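Local coordinates for protein flavodoxin (Methanosarcina acetivorans C2A, PDB 5WID) that binds flavin mononucleotide and, as expected for a flavodoxin, probably serves as a small electron-transfer protein, at residues L64-E67 with K68-D71. Sequence-based numbering, arbitrary orientation.
Sequences LPME and KFMD
M66 and F69, one helical turn apart, run alongside each other in the same direction, and their contact is of the Met-aromatic kind. The thioether sulfur makes the touch: M66 SD comes within 3.6 Å of F69 CD2, yet it sits 62° off the ring normal, an oblique approach to the ring. With CG anti to the backbone N (chi1 177°), the M66 chain starts off in the same direction as that of F69, and its bends at chi2 and chi3 curl SD in beside the ring. M70 crosses the M66 chain at a slant, its CG 3.9 Å from M66 SD, so the sulfur is touched by two residues of the following turn.

The principle at work is helix amphipathicity in the doubly wound alpha/beta fold of flavodoxins. The buried side of helix 64-76 packs on the central, largely parallel sheet, where M66 meets L8 and V53 and F69 meets V6, while M70 touches I100 and M104 of helix 96-106. Successive i to i+4 backbone bonds carry the turn, among them M70 N to M66 O at 2.9 Å.

A different pairing marks the solvent side. E67, stretched out past CG, and D71 bring their carboxylates to 4.0 Å between E67 OE2 and D71 OD2, with the two planes turned 80° apart. One water donates to both oxygens, at 2.7 Å from E67 OE2 and from D71 OD2, and probably eases the repulsion of like charges. The other oxygen of D71, OD1, forms a salt bridge with K103, whose positive charge probably offsets part of the negative charge gathered here, and K68 NZ forms a salt bridge with E72, one turn further along the helix.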
# COMPACT_ATOMS: atom_id res chain seq x y z
N LEU A 64 5.26 -10.14 -10.63
CA LEU A 64 5.20 -9.45 -11.91
C LEU A 64 3.89 -8.70 -12.16
O LEU A 64 3.95 -7.57 -12.69
CB LEU A 64 5.48 -10.45 -13.04
CG LEU A 64 5.49 -9.89 -14.47
CD1 LEU A 64 6.50 -8.75 -14.60
CD2 LEU A 64 5.80 -11.00 -15.47
N PRO A 65 2.70 -9.22 -11.84
CA PRO A 65 1.49 -8.41 -12.05
C PRO A 65 1.52 -7.10 -11.29
O PRO A 65 1.01 -6.09 -11.79
CB PRO A 65 0.36 -9.32 -11.55
CG PRO A 65 0.90 -10.72 -11.80
CD PRO A 65 2.35 -10.59 -11.41
N MET A 66 2.12 -7.07 -10.09
CA MET A 66 2.20 -5.80 -9.36
C MET A 66 3.25 -4.88 -9.97
O MET A 66 3.07 -3.65 -9.99
CB MET A 66 2.50 -6.06 -7.88
CG MET A 66 2.68 -4.76 -7.06
SD MET A 66 1.23 -3.69 -7.14
CE MET A 66 0.16 -4.47 -5.93
N GLU A 67 4.36 -5.44 -10.46
CA GLU A 67 5.35 -4.60 -11.12
C GLU A 67 4.73 -3.90 -12.33
O GLU A 67 4.94 -2.70 -12.54
CB GLU A 67 6.56 -5.42 -11.53
CG GLU A 67 7.74 -4.58 -11.96
CD GLU A 67 8.92 -5.41 -12.42
OE1 GLU A 67 8.92 -6.64 -12.21
OE2 GLU A 67 9.87 -4.82 -12.99
N LYS A 68 3.95 -4.65 -13.11
CA LYS A 68 3.26 -4.07 -14.27
C LYS A 68 2.23 -3.04 -13.83
O LYS A 68 2.14 -1.95 -14.40
CB LYS A 68 2.62 -5.21 -15.07
CG LYS A 68 1.78 -4.76 -16.25
CD LYS A 68 1.23 -5.96 -17.01
CE LYS A 68 1.04 -5.65 -18.48
NZ LYS A 68 2.34 -5.43 -19.18
N PHE A 69 1.44 -3.37 -12.80
CA PHE A 69 0.47 -2.41 -12.27
C PHE A 69 1.14 -1.09 -11.90
O PHE A 69 0.63 -0.01 -12.22
CB PHE A 69 -0.24 -2.99 -11.04
CG PHE A 69 -1.05 -1.96 -10.30
CD1 PHE A 69 -2.32 -1.63 -10.74
CD2 PHE A 69 -0.52 -1.30 -9.20
CE1 PHE A 69 -3.06 -0.66 -10.07
CE2 PHE A 69 -1.26 -0.34 -8.53
CZ PHE A 69 -2.54 -0.03 -8.98
N MET A 70 2.29 -1.16 -11.22
CA MET A 70 2.99 0.05 -10.81
C MET A 70 3.58 0.80 -11.99
O MET A 70 3.48 2.03 -12.08
CB MET A 70 4.08 -0.30 -9.81
CG MET A 70 3.51 -0.84 -8.50
SD MET A 70 4.72 -0.76 -7.19
CE MET A 70 4.77 1.01 -6.85
N ASP A 71 4.23 0.07 -12.91
CA ASP A 71 4.95 0.72 -14.00
C ASP A 71 4.00 1.30 -15.04
O ASP A 71 4.36 2.25 -15.74
CB ASP A 71 5.89 -0.27 -14.68
CG ASP A 71 7.09 -0.62 -13.84
OD1 ASP A 71 7.37 0.09 -12.85
OD2 ASP A 71 7.76 -1.62 -14.16
O HOH W 1 10.34 -2.33 -13.89